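Carbon monoxide dehydrogenase (Thermococcus sp. AM4, PDB 6T7J) catalyses the oxidation of carbon monoxide to carbon dioxide, moving electrons through iron-sulfur clusters, and is captured here with a nickel-free, broken cluster C. Local coordinates at residues E3-V9 with A27-K33; R87-R91 with C200-I206; K246-A252 with K410-G416; S274-A278 with A381-A385; L430-I434 with A534-L539. All blocks are in the same frame, centred on the assembly; numbering follows the deposited sequence.

Interaction 1. Residues E3-V9 with A27-K33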
# COMPACT_ATOMS: atom_id res chain seq x y z
N GLU A 3 -36.07 4.22 5.09
CA GLU A 3 -35.69 2.91 4.59
C GLU A 3 -36.35 1.81 5.41
O GLU A 3 -36.70 1.99 6.58
CB GLU A 3 -34.17 2.73 4.63
CG GLU A 3 -33.62 1.86 3.52
CD GLU A 3 -32.23 2.30 3.10
OE1 GLU A 3 -31.56 3.00 3.88
OE2 GLU A 3 -31.81 1.93 1.98
N TYR A 4 -36.51 0.65 4.77
CA TYR A 4 -37.04 -0.54 5.44
C TYR A 4 -35.89 -1.27 6.13
O TYR A 4 -34.96 -1.73 5.47
CB TYR A 4 -37.74 -1.46 4.44
CG TYR A 4 -39.18 -1.10 4.16
CD1 TYR A 4 -40.13 -1.08 5.17
CD2 TYR A 4 -39.59 -0.78 2.87
CE1 TYR A 4 -41.45 -0.74 4.91
CE2 TYR A 4 -40.90 -0.45 2.60
CZ TYR A 4 -41.83 -0.43 3.62
OH TYR A 4 -43.13 -0.10 3.34
N ILE A 5 -35.96 -1.37 7.45
CA ILE A 5 -34.96 -2.08 8.23
C ILE A 5 -35.30 -3.56 8.22
O ILE A 5 -36.36 -3.97 8.71
CB ILE A 5 -34.87 -1.53 9.66
CG1 ILE A 5 -34.32 -0.10 9.64
CG2 ILE A 5 -34.01 -2.44 10.53
CD1 ILE A 5 -33.83 0.39 10.98
N LYS A 6 -34.40 -4.38 7.67
CA LYS A 6 -34.69 -5.80 7.50
C LYS A 6 -34.55 -6.57 8.81
O LYS A 6 -35.37 -7.44 9.11
CB LYS A 6 -33.79 -6.39 6.42
CG LYS A 6 -34.17 -7.80 5.97
CD LYS A 6 -35.67 -7.98 5.83
CE LYS A 6 -36.07 -9.41 6.15
NZ LYS A 6 -37.48 -9.49 6.61
N TYR A 7 -33.52 -6.27 9.60
CA TYR A 7 -33.31 -6.93 10.88
C TYR A 7 -33.11 -5.88 11.96
O TYR A 7 -32.29 -4.97 11.81
CB TYR A 7 -32.09 -7.87 10.84
CG TYR A 7 -32.04 -8.77 9.63
CD1 TYR A 7 -32.46 -10.09 9.69
CD2 TYR A 7 -31.57 -8.29 8.41
CE1 TYR A 7 -32.42 -10.91 8.58
CE2 TYR A 7 -31.51 -9.11 7.30
CZ TYR A 7 -31.95 -10.41 7.39
OH TYR A 7 -31.89 -11.21 6.27
N ARG A 8 -33.87 -6.01 13.05
CA ARG A 8 -33.78 -5.07 14.15
C ARG A 8 -32.70 -5.50 15.13
O ARG A 8 -32.42 -6.69 15.30
CB ARG A 8 -35.13 -4.95 14.86
CG ARG A 8 -36.25 -4.49 13.94
CD ARG A 8 -37.48 -4.04 14.70
NE ARG A 8 -38.22 -3.03 13.96
CZ ARG A 8 -39.06 -2.16 14.52
NH1 ARG A 8 -39.69 -1.26 13.77
NH2 ARG A 8 -39.27 -2.19 15.83
N VAL A 9 -32.09 -4.52 15.78
CA VAL A 9 -30.95 -4.73 16.66
C VAL A 9 -31.47 -4.82 18.10
O VAL A 9 -32.04 -3.84 18.59
CB VAL A 9 -29.92 -3.60 16.52
CG1 VAL A 9 -28.82 -3.74 17.57
CG2 VAL A 9 -29.34 -3.60 15.12
N ALA A 27 -33.38 5.40 15.69
CA ALA A 27 -33.04 5.16 14.29
C ALA A 27 -33.97 4.13 13.67
O ALA A 27 -34.39 4.28 12.52
CB ALA A 27 -31.59 4.69 14.18
N GLU A 28 -34.30 3.07 14.42
CA GLU A 28 -35.20 2.05 13.89
C GLU A 28 -36.59 2.63 13.62
O GLU A 28 -37.16 2.41 12.55
CB GLU A 28 -35.30 0.88 14.87
CG GLU A 28 -34.01 0.11 15.02
CD GLU A 28 -34.25 -1.36 15.28
OE1 GLU A 28 -35.42 -1.73 15.50
OE2 GLU A 28 -33.27 -2.13 15.28
N GLU A 29 -37.14 3.38 14.58
CA GLU A 29 -38.47 3.93 14.38
C GLU A 29 -38.49 5.01 13.30
O GLU A 29 -39.53 5.24 12.68
CB GLU A 29 -39.02 4.48 15.70
CG GLU A 29 -39.81 3.45 16.51
CD GLU A 29 -41.30 3.45 16.20
OE1 GLU A 29 -42.05 4.16 16.91
OE2 GLU A 29 -41.72 2.75 15.26
N GLU A 30 -37.35 5.65 13.04
CA GLU A 30 -37.23 6.58 11.93
C GLU A 30 -36.82 5.90 10.63
O GLU A 30 -36.82 6.55 9.58
CB GLU A 30 -36.23 7.69 12.26
CG GLU A 30 -36.86 8.95 12.81
CD GLU A 30 -35.91 9.73 13.70
OE1 GLU A 30 -36.22 9.89 14.90
OE2 GLU A 30 -34.86 10.18 13.20
N GLY A 31 -36.48 4.61 10.67
CA GLY A 31 -36.07 3.91 9.47
C GLY A 31 -34.67 4.25 9.01
O GLY A 31 -34.40 4.25 7.81
N ILE A 32 -33.76 4.54 9.94
CA ILE A 32 -32.39 4.93 9.63
C ILE A 32 -31.47 3.79 10.05
O ILE A 32 -31.46 3.38 11.22
CB ILE A 32 -32.00 6.24 10.33
CG1 ILE A 32 -32.84 7.40 9.79
CG2 ILE A 32 -30.52 6.51 10.16
CD1 ILE A 32 -32.62 8.71 10.51
N LYS A 33 -30.70 3.27 9.09
CA LYS A 33 -29.79 2.16 9.36
C LYS A 33 -28.52 2.66 10.04
O LYS A 33 -27.94 3.67 9.63
CB LYS A 33 -29.44 1.44 8.06
CG LYS A 33 -30.63 0.86 7.31
CD LYS A 33 -30.18 -0.15 6.27
CE LYS A 33 -31.29 -0.46 5.27
NZ LYS A 33 -30.93 -1.59 4.37

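Interaction 2. Residues R87-R91 with C200-I206. With SF4 (iron/sulfur cluster), chain D.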
# COMPACT_ATOMS: atom_id res chain seq x y z
N ARG A 87 0.36 -12.15 3.72
CA ARG A 87 0.33 -11.01 2.81
C ARG A 87 -0.83 -10.07 3.12
O ARG A 87 -0.66 -8.84 3.13
CB ARG A 87 0.24 -11.50 1.36
CG ARG A 87 1.53 -12.10 0.82
CD ARG A 87 1.49 -12.24 -0.70
NE ARG A 87 0.38 -13.08 -1.16
CZ ARG A 87 0.30 -13.60 -2.38
NH1 ARG A 87 1.26 -13.37 -3.27
NH2 ARG A 87 -0.74 -14.35 -2.72
N ASN A 88 -2.02 -10.62 3.37
CA ASN A 88 -3.16 -9.77 3.69
C ASN A 88 -2.92 -9.00 4.98
O ASN A 88 -3.22 -7.79 5.06
CB ASN A 88 -4.43 -10.62 3.78
CG ASN A 88 -4.78 -11.30 2.46
OD1 ASN A 88 -4.35 -10.87 1.39
ND2 ASN A 88 -5.57 -12.36 2.54
N LEU A 89 -2.35 -9.66 5.99
CA LEU A 89 -2.02 -8.95 7.23
C LEU A 89 -0.97 -7.87 6.98
O LEU A 89 -1.02 -6.78 7.58
CB LEU A 89 -1.54 -9.93 8.29
CG LEU A 89 -1.61 -9.40 9.73
CD1 LEU A 89 -3.05 -9.43 10.23
CD2 LEU A 89 -0.70 -10.20 10.65
N LEU A 90 0.01 -8.15 6.11
CA LEU A 90 1.02 -7.16 5.78
C LEU A 90 0.39 -5.93 5.15
O LEU A 90 0.80 -4.80 5.43
CB LEU A 90 2.06 -7.77 4.84
CG LEU A 90 3.25 -6.86 4.55
CD1 LEU A 90 3.82 -6.39 5.86
CD2 LEU A 90 4.33 -7.56 3.74
N ARG A 91 -0.62 -6.13 4.29
CA ARG A 91 -1.28 -4.97 3.69
C ARG A 91 -2.10 -4.20 4.71
O ARG A 91 -2.21 -2.97 4.62
CB ARG A 91 -2.14 -5.41 2.50
CG ARG A 91 -1.31 -5.85 1.31
CD ARG A 91 -2.05 -5.69 -0.01
NE ARG A 91 -1.18 -5.99 -1.14
CZ ARG A 91 -1.61 -6.16 -2.39
NH1 ARG A 91 -2.90 -6.07 -2.67
NH2 ARG A 91 -0.73 -6.43 -3.35
N CYS A 200 6.01 -3.00 1.61
CA CYS A 200 4.97 -3.98 1.91
C CYS A 200 4.07 -4.17 0.69
O CYS A 200 3.76 -5.30 0.30
CB CYS A 200 4.14 -3.56 3.12
SG CYS A 200 4.98 -3.50 4.72
N MET A 201 3.67 -3.07 0.04
CA MET A 201 2.84 -3.20 -1.16
C MET A 201 3.56 -3.97 -2.26
O MET A 201 2.91 -4.62 -3.09
CB MET A 201 2.41 -1.82 -1.66
CG MET A 201 1.42 -1.12 -0.74
SD MET A 201 0.16 -2.24 -0.08
CE MET A 201 -0.77 -2.62 -1.57
N HIS A 202 4.90 -3.91 -2.29
CA HIS A 202 5.66 -4.68 -3.28
C HIS A 202 5.78 -6.15 -2.89
O HIS A 202 5.64 -7.03 -3.74
CB HIS A 202 7.05 -4.06 -3.46
CG HIS A 202 7.96 -4.85 -4.36
ND1 HIS A 202 9.32 -4.89 -4.18
CD2 HIS A 202 7.69 -5.62 -5.44
CE1 HIS A 202 9.86 -5.66 -5.11
NE2 HIS A 202 8.89 -6.12 -5.88
N ARG A 203 6.03 -6.43 -1.61
CA ARG A 203 6.23 -7.81 -1.17
C ARG A 203 4.97 -8.65 -1.36
O ARG A 203 5.05 -9.82 -1.74
CB ARG A 203 6.66 -7.84 0.30
CG ARG A 203 8.12 -7.51 0.55
CD ARG A 203 8.45 -7.61 2.03
NE ARG A 203 9.84 -7.24 2.31
CZ ARG A 203 10.82 -8.11 2.50
NH1 ARG A 203 12.05 -7.67 2.74
NH2 ARG A 203 10.58 -9.41 2.46
N THR A 204 3.81 -8.07 -1.10
CA THR A 204 2.54 -8.76 -1.25
C THR A 204 2.09 -8.88 -2.70
O THR A 204 1.15 -9.64 -2.98
CB THR A 204 1.45 -8.06 -0.44
OG1 THR A 204 1.26 -6.74 -0.96
CG2 THR A 204 1.86 -7.96 1.02
N HIS A 205 2.72 -8.14 -3.61
CA HIS A 205 2.45 -8.31 -5.04
C HIS A 205 2.66 -9.76 -5.44
O HIS A 205 3.45 -10.49 -4.83
CB HIS A 205 3.37 -7.39 -5.84
CG HIS A 205 3.04 -7.30 -7.30
ND1 HIS A 205 3.36 -8.29 -8.20
CD2 HIS A 205 2.43 -6.32 -8.01
CE1 HIS A 205 2.96 -7.93 -9.40
NE2 HIS A 205 2.39 -6.74 -9.32
N ILE A 206 1.91 -10.20 -6.46
CA ILE A 206 1.98 -11.60 -6.85
C ILE A 206 3.41 -11.95 -7.25
O ILE A 206 4.08 -11.20 -7.97
CB ILE A 206 1.00 -11.91 -8.00
CG1 ILE A 206 1.19 -13.37 -8.43
CG2 ILE A 206 1.21 -10.97 -9.18
CD1 ILE A 206 0.08 -13.93 -9.23
FE1 SF4 D . -1.90 -16.03 -6.24
FE2 SF4 D . -3.54 -14.39 -4.81
FE3 SF4 D . -4.67 -16.30 -6.50
FE4 SF4 D . -3.27 -14.08 -7.37
S1 SF4 D . -5.29 -14.10 -6.27
S2 SF4 D . -3.11 -16.25 -8.18
S3 SF4 D . -1.58 -13.78 -5.86
S4 SF4 D . -3.40 -16.68 -4.62
O HOH W 1 3.92 -12.23 -3.17

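Interaction 3. Residues K246-A252 with K410-G416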
# COMPACT_ATOMS: atom_id res chain seq x y z
N LYS A 246 -1.77 18.74 29.80
CA LYS A 246 -1.66 18.73 31.25
C LYS A 246 -3.01 18.35 31.82
O LYS A 246 -4.04 18.54 31.17
CB LYS A 246 -1.20 20.09 31.78
CG LYS A 246 0.25 20.43 31.47
CD LYS A 246 1.20 19.36 32.01
CE LYS A 246 2.39 19.15 31.09
NZ LYS A 246 3.24 20.37 30.98
N PRO A 247 -3.05 17.80 33.04
CA PRO A 247 -4.32 17.30 33.58
C PRO A 247 -5.39 18.38 33.64
O PRO A 247 -5.14 19.52 34.02
CB PRO A 247 -3.93 16.82 34.98
CG PRO A 247 -2.49 16.47 34.87
CD PRO A 247 -1.91 17.48 33.92
N LEU A 248 -6.60 17.99 33.23
CA LEU A 248 -7.76 18.86 33.27
C LEU A 248 -9.00 17.99 33.40
O LEU A 248 -8.91 16.76 33.38
CB LEU A 248 -7.83 19.76 32.02
CG LEU A 248 -7.77 19.07 30.65
CD1 LEU A 248 -9.17 18.68 30.17
CD2 LEU A 248 -7.10 19.97 29.64
N LYS A 249 -10.16 18.63 33.52
CA LYS A 249 -11.43 17.93 33.64
C LYS A 249 -12.39 18.39 32.56
O LYS A 249 -12.36 19.55 32.13
CB LYS A 249 -12.05 18.16 35.03
CG LYS A 249 -11.15 17.76 36.18
CD LYS A 249 -11.94 17.51 37.45
CE LYS A 249 -12.72 18.75 37.85
NZ LYS A 249 -13.75 18.44 38.89
N ALA A 250 -13.24 17.47 32.12
CA ALA A 250 -14.23 17.78 31.09
C ALA A 250 -15.35 16.74 31.17
O ALA A 250 -15.37 15.90 32.08
CB ALA A 250 -13.59 17.83 29.70
N GLU A 251 -16.28 16.81 30.22
CA GLU A 251 -17.46 15.97 30.21
C GLU A 251 -17.40 14.99 29.04
O GLU A 251 -16.73 15.22 28.03
CB GLU A 251 -18.73 16.81 30.12
CG GLU A 251 -18.84 17.86 31.21
CD GLU A 251 -19.75 17.42 32.35
OE1 GLU A 251 -19.58 16.28 32.84
OE2 GLU A 251 -20.64 18.21 32.74
N ALA A 252 -18.14 13.89 29.19
CA ALA A 252 -18.12 12.79 28.24
C ALA A 252 -19.54 12.25 28.07
O ALA A 252 -20.41 12.44 28.93
CB ALA A 252 -17.18 11.66 28.69
N LYS A 410 -24.29 11.88 31.06
CA LYS A 410 -23.10 12.70 30.97
C LYS A 410 -22.18 12.28 32.10
O LYS A 410 -22.64 11.90 33.18
CB LYS A 410 -23.47 14.19 31.07
CG LYS A 410 -22.30 15.16 31.09
CD LYS A 410 -22.78 16.59 30.85
CE LYS A 410 -24.00 16.93 31.71
NZ LYS A 410 -24.00 18.36 32.14
N MET A 411 -20.87 12.31 31.85
CA MET A 411 -19.94 11.82 32.86
C MET A 411 -18.74 12.75 32.95
O MET A 411 -18.30 13.29 31.94
CB MET A 411 -19.48 10.40 32.54
CG MET A 411 -18.53 9.80 33.56
SD MET A 411 -19.16 9.88 35.25
CE MET A 411 -20.34 8.54 35.25
N GLU A 412 -18.21 12.93 34.15
CA GLU A 412 -17.00 13.73 34.32
C GLU A 412 -15.77 12.86 34.09
O GLU A 412 -15.76 11.68 34.44
CB GLU A 412 -16.94 14.36 35.70
CG GLU A 412 -15.74 15.26 35.90
CD GLU A 412 -15.87 16.16 37.10
OE1 GLU A 412 -14.84 16.47 37.73
OE2 GLU A 412 -17.01 16.56 37.42
N ALA A 413 -14.74 13.45 33.50
CA ALA A 413 -13.52 12.73 33.19
C ALA A 413 -12.32 13.66 33.36
O ALA A 413 -12.35 14.81 32.90
CB ALA A 413 -13.55 12.17 31.77
N ILE A 414 -11.28 13.15 34.02
CA ILE A 414 -10.01 13.84 34.13
C ILE A 414 -9.10 13.30 33.04
O ILE A 414 -8.74 12.12 33.04
CB ILE A 414 -9.38 13.65 35.52
CG1 ILE A 414 -10.31 14.20 36.60
CG2 ILE A 414 -8.02 14.31 35.59
CD1 ILE A 414 -9.80 14.00 38.01
N ALA A 415 -8.73 14.16 32.10
CA ALA A 415 -7.89 13.79 30.97
C ALA A 415 -6.62 14.64 30.96
O ALA A 415 -6.38 15.45 31.86
CB ALA A 415 -8.66 13.95 29.65
N GLY A 416 -5.80 14.43 29.94
CA GLY A 416 -4.60 15.22 29.76
C GLY A 416 -3.35 14.67 30.41
O GLY A 416 -2.51 15.44 30.86

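Interaction 4. Residues S274-A278 with A381-A385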
# COMPACT_ATOMS: atom_id res chain seq x y z
N SER A 274 -9.28 20.89 14.01
CA SER A 274 -10.23 20.89 15.13
C SER A 274 -9.88 21.94 16.17
O SER A 274 -10.78 22.54 16.77
CB SER A 274 -10.28 19.50 15.77
OG SER A 274 -9.04 19.17 16.37
N THR A 275 -8.59 22.19 16.42
CA THR A 275 -8.23 23.24 17.36
C THR A 275 -8.72 24.60 16.88
O THR A 275 -9.29 25.38 17.65
CB THR A 275 -6.72 23.27 17.59
OG1 THR A 275 -6.05 23.43 16.33
CG2 THR A 275 -6.25 21.98 18.25
N LYS A 276 -8.53 24.89 15.59
CA LYS A 276 -9.01 26.14 15.03
C LYS A 276 -10.53 26.23 15.10
O LYS A 276 -11.09 27.27 15.47
CB LYS A 276 -8.53 26.29 13.59
CG LYS A 276 -7.08 26.70 13.46
CD LYS A 276 -6.78 27.93 14.30
CE LYS A 276 -5.40 28.47 14.00
NZ LYS A 276 -5.08 29.68 14.81
N ILE A 277 -11.22 25.14 14.75
CA ILE A 277 -12.69 25.15 14.78
C ILE A 277 -13.18 25.42 16.19
O ILE A 277 -14.08 26.25 16.41
CB ILE A 277 -13.25 23.82 14.23
CG1 ILE A 277 -12.94 23.67 12.74
CG2 ILE A 277 -14.75 23.74 14.47
CD1 ILE A 277 -13.61 24.70 11.87
N ALA A 278 -12.61 24.73 17.18
CA ALA A 278 -13.06 24.89 18.56
C ALA A 278 -12.78 26.30 19.07
O ALA A 278 -13.66 26.93 19.68
CB ALA A 278 -12.37 23.85 19.46
N ALA A 381 -6.54 29.69 7.76
CA ALA A 381 -7.20 28.78 8.70
C ALA A 381 -8.35 29.46 9.43
O ALA A 381 -9.46 28.92 9.50
CB ALA A 381 -6.18 28.24 9.70
N ASP A 382 -8.11 30.65 9.99
CA ASP A 382 -9.13 31.31 10.79
C ASP A 382 -10.34 31.70 9.94
O ASP A 382 -11.48 31.61 10.41
CB ASP A 382 -8.54 32.53 11.49
CG ASP A 382 -7.90 32.18 12.82
OD1 ASP A 382 -7.12 31.20 12.88
OD2 ASP A 382 -8.17 32.88 13.82
N GLU A 383 -10.11 32.12 8.70
CA GLU A 383 -11.22 32.49 7.83
C GLU A 383 -12.10 31.29 7.49
O GLU A 383 -13.33 31.37 7.54
CB GLU A 383 -10.69 33.15 6.56
CG GLU A 383 -10.20 34.58 6.75
CD GLU A 383 -8.70 34.65 6.97
OE1 GLU A 383 -8.07 35.61 6.47
OE2 GLU A 383 -8.14 33.76 7.64
N ILE A 384 -11.47 30.15 7.16
CA ILE A 384 -12.23 28.94 6.86
C ILE A 384 -12.99 28.47 8.09
O ILE A 384 -14.15 28.04 8.01
CB ILE A 384 -11.30 27.85 6.31
CG1 ILE A 384 -10.41 28.40 5.20
CG2 ILE A 384 -12.11 26.66 5.80
CD1 ILE A 384 -11.11 28.56 3.87
N ALA A 385 -12.35 28.54 9.26
CA ALA A 385 -13.02 28.12 10.49
C ALA A 385 -14.22 29.02 10.79
O ALA A 385 -15.29 28.52 11.19
CB ALA A 385 -12.03 28.13 11.66

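Interaction 5. Residues L430-I434 with A534-L539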
# COMPACT_ATOMS: atom_id res chain seq x y z
N LEU A 430 10.73 9.82 38.15
CA LEU A 430 10.02 8.55 38.01
C LEU A 430 10.11 7.68 39.25
O LEU A 430 9.52 6.59 39.27
CB LEU A 430 10.58 7.76 36.81
CG LEU A 430 10.26 8.23 35.39
CD1 LEU A 430 10.67 7.17 34.39
CD2 LEU A 430 8.78 8.57 35.24
N GLU A 431 10.81 8.13 40.29
CA GLU A 431 11.12 7.25 41.42
C GLU A 431 9.90 6.77 42.21
O GLU A 431 9.88 5.59 42.58
CB GLU A 431 12.12 7.94 42.35
CG GLU A 431 12.73 7.01 43.38
CD GLU A 431 13.67 7.73 44.33
OE1 GLU A 431 14.77 8.13 43.89
OE2 GLU A 431 13.31 7.90 45.52
N PRO A 432 8.89 7.60 42.52
CA PRO A 432 7.77 7.08 43.33
C PRO A 432 7.00 5.95 42.67
O PRO A 432 6.69 4.95 43.33
CB PRO A 432 6.89 8.32 43.55
CG PRO A 432 7.38 9.35 42.60
CD PRO A 432 8.82 9.07 42.39
N LEU A 433 6.68 6.06 41.37
CA LEU A 433 5.98 4.97 40.71
C LEU A 433 6.85 3.73 40.56
O LEU A 433 6.35 2.60 40.64
CB LEU A 433 5.46 5.41 39.34
CG LEU A 433 4.75 4.32 38.54
CD1 LEU A 433 3.37 4.78 38.08
CD2 LEU A 433 5.60 3.88 37.36
N ILE A 434 8.16 3.91 40.35
CA ILE A 434 9.07 2.77 40.30
C ILE A 434 9.08 2.05 41.65
O ILE A 434 9.08 0.82 41.71
CB ILE A 434 10.47 3.23 39.88
CG1 ILE A 434 10.49 3.55 38.39
CG2 ILE A 434 11.51 2.18 40.23
CD1 ILE A 434 11.87 3.57 37.79
N ALA A 534 10.90 5.01 29.11
CA ALA A 534 11.50 5.63 30.28
C ALA A 534 11.66 4.62 31.41
O ALA A 534 12.76 4.45 31.95
CB ALA A 534 10.65 6.82 30.74
N LEU A 535 10.58 3.91 31.73
CA LEU A 535 10.61 2.94 32.83
C LEU A 535 11.73 1.94 32.63
O LEU A 535 12.63 1.81 33.48
CB LEU A 535 9.26 2.23 32.93
CG LEU A 535 8.16 2.91 33.73
CD1 LEU A 535 7.16 1.87 34.21
CD2 LEU A 535 8.74 3.68 34.91
N ALA A 536 11.70 1.23 31.50
CA ALA A 536 12.75 0.27 31.18
C ALA A 536 14.14 0.89 31.31
O ALA A 536 15.07 0.24 31.81
CB ALA A 536 12.53 -0.28 29.77
N ASP A 537 14.29 2.15 30.90
CA ASP A 537 15.61 2.77 30.98
C ASP A 537 15.97 3.12 32.41
O ASP A 537 17.14 3.00 32.81
CB ASP A 537 15.67 4.00 30.08
CG ASP A 537 16.27 3.71 28.72
OD1 ASP A 537 16.94 2.66 28.59
OD2 ASP A 537 16.07 4.52 27.79
N ALA A 538 14.99 3.54 33.21
CA ALA A 538 15.28 3.90 34.59
C ALA A 538 15.70 2.69 35.41
O ALA A 538 16.53 2.81 36.32
CB ALA A 538 14.07 4.59 35.22
N LEU A 539 15.15 1.52 35.08
CA LEU A 539 15.45 0.29 35.80
C LEU A 539 16.62 -0.49 35.20
O LEU A 539 16.95 -1.57 35.71
CB LEU A 539 14.20 -0.60 35.84
CG LEU A 539 12.97 0.01 36.53
CD1 LEU A 539 11.68 -0.53 35.94
CD2 LEU A 539 13.01 -0.25 38.03

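Interaction 1. Residues E3-V9 with A27-K33
I5 lays its CD1 methyl over the backbone of E28, 3.6 Å from E28 CA, and comes near I32 O. The turn it meets ends helix 20-30 in a Schellman motif: G31 takes a positive phi, and G31 N and I32 N bond back to E28 O and A27 O. The irregular N-terminal segment E3-V9 runs past this helix end and is pinned at both ends. At one end E3 N donates to G31 O at 3.2 Å, in the carbonyl plane and on a lone pair. At the other, V9 N donates to E28 OE2 at 2.7 Å, almost straight at 169°. That oxygen also bonds to H37 NE2, so two hydrogen bonds hold it and probably limit the rotation of the carboxylate. E28 points at the passing segment with its chain bent at chi2 (-148°), which brings OE2 to V9 N and R8 CA and lays OE1 along the R8 side chain. E3 and K33 cross at about a right angle, with E3 CD 3.6 Å from K33 CE; their charged ends stay beyond salt-bridge range, and K33 NZ pairs instead with E41. The guanidinium plane of R8 is turned 71° from the carboxylate of E28: E28 OE1 lies over one guanidinium face, 3.4 Å from R8 NE, an attraction of charges with no N-H aimed at it.

Interaction 2. Residues R87-R91 with C200-I206
R87-R91 of helix 81-115 packs against C200-I206, which leads out of helix 193-203, with R87 and T204 bringing their CA atoms within 5.1 Å and L90 facing C200 at 6.4 Å between CA atoms. This helix-helix packing stays buried next to the second subunit. T204 is its centre. Its OG1 gives its proton to C200 O and accepts from R91 NE at 2.6 Å, in the guanidinium plane; R91 NH2 adds a weak bond. M201 CE sits over one face of the same guanidinium, 3.4 Å from R91 NE, and R91 NH2 also forms a salt bridge with E558 of the second subunit. The CG2 branch of T204 turns to R87 O, at 3.4 Å, and touches L90 CD2, while L90 CD1 packs closely on C200 SG at 3.3 Å. R87 slides past T204 toward the iron-sulfur cluster, its chain bent at chi3 (-59°). R87 NH1 donates to a water in the guanidinium plane, and R87 NH2 stops 3.3 Å from cluster sulfur S3.

Interaction 3. Residues K246-A252 with K410-G416
K249 CG stands anti to its carbonyl carbon (chi1 -56°) and E412 CG anti to its backbone N (chi1 -177°); with a bend at chi3 in the lysine and an extended glutamate, this brings K249 NZ to E412 OE1 in a salt bridge. The nitrogen comes on the syn side, 24° out of the carboxylate plane; the modelled 2.5 Å between K249 NZ and E412 OE1 is short enough to be doubtful in detail. I414 lies alongside the lysine, its CG1 3.7 Å from K249 CG. On the same face K410 NZ makes a weaker salt bridge with E251 OE2 at 3.4 Å. These side chains stand on a two-stranded antiparallel sheet joined by paired backbone bonds at L248-A415, A250-A413 and A252-M411, such as A250 N to A413 O at 2.9 Å. The other face is apolar, four alanines with L248 and M411, and packs on helices: A250 and A415 on L311 of helix 304-314, A252 and A413 on A487 of helix 480-489, while E251 bonds by its backbone to I318 at the edge of a parallel sheet.

Interaction 4. Residues S274-A278 with A381-A385
K276 and D382 cross at about a right angle, the lysine reaching over from helix 271-281 to the first turn of helix 381-395. The arrangement is helix-on-helix packing: the short segments cross at -60° with axes 9.2 Å apart, and small residues on the second helix let the backbones come close, I277 and A385 having their CA atoms 5.2 Å apart. K276 CG, anti to the carbonyl carbon, lies 4.2 Å from A381 CB; the bend at chi2 (-52°) then directs the outer chain across to D382, with K276 CE 3.4 Å from D382 OD1. K276 NZ makes a weak salt-bridging hydrogen bond to D382 OD1 at 3.2 Å. Its stronger polar partner is Y121 O, and the ring of Y122 takes part in a cation-pi interaction with the same ammonium. One residue further along helix 271-281, I277 turns its CD1 onto the backbone side of A385, 3.7 Å from A385 CA and 3.8 Å from A385 CB. With a leucine replacing K276, D382 would probably be left without its positive mate and Y121 O without the ammonium that binds it. The contact thus divides its labour: methyl groups of I277, A381 and A385 fill the close approach, while the buried lysine has its ammonium met by a carbonyl, a ring and, weakly, a carboxylate, a combination likely to keep its charge stable away from bulk water.

Interaction 5. Residues L430-I434 with A534-L539
L430, I434 and L535 meet without an aromatic ring, amide or carboxylate among them, so the contact has no stacked faces or edges and is made by branched aliphatic groups. It is apolar packing between the start of helix 431-439 and the end of helix 525-538. L430 CD1 is held among three partners: A534 CB at 3.7 Å, L535 CD2 at 4.0 Å and, more loosely, A538 CB. L433 meets L535 about perpendicularly, methyl against methyl, with both resting on I445 of strand 444-448. I434 uses all its branches. CG1 stands anti to the carbonyl carbon (chi1 -74°) and carries I434 CD1 onto A538 CB at 3.5 Å; I434 CG1 itself passes L535 CD2 at 3.9 Å, and I434 CG2 reaches L539 CD2 at 3.6 Å as the two side chains slide by in opposite directions. Cutting I434 back to an alanine would probably open a gap facing A538 and L539, which lose the CD1 and CG2 methyls packed on them. No hydrogen bond or charge pair crosses between the segments, so their mutual hold rests on shape and the exclusion of water, with alanines A534 and A538 giving the larger side chains a surface to meet.

In the fold
Of the five contacts, interaction 1 lies at the surface, interactions 2 and 4 are buried, and interactions 3 and 5 are partly so. Interaction 2 alone borders a cluster directly, with R87 and I206 in the iron-sulfur pocket; E558 of the second subunit, which R91 meets, lies in sequence between S557 and K559, which belong to the broken-cluster pocket of that subunit. Interactions 3 and 4 lie nearest to one another, about 12 Å between nearest atoms, with interaction 4 nested in the loop that interaction 3 closes. Both relate to cluster C through helices: 304-314 and 480-489 start at or beside C304, C305 and C481, and helix 271-281 follows H269. Interactions 1 and 5 lie far apart, centres about 53 Å, across the chain's centre.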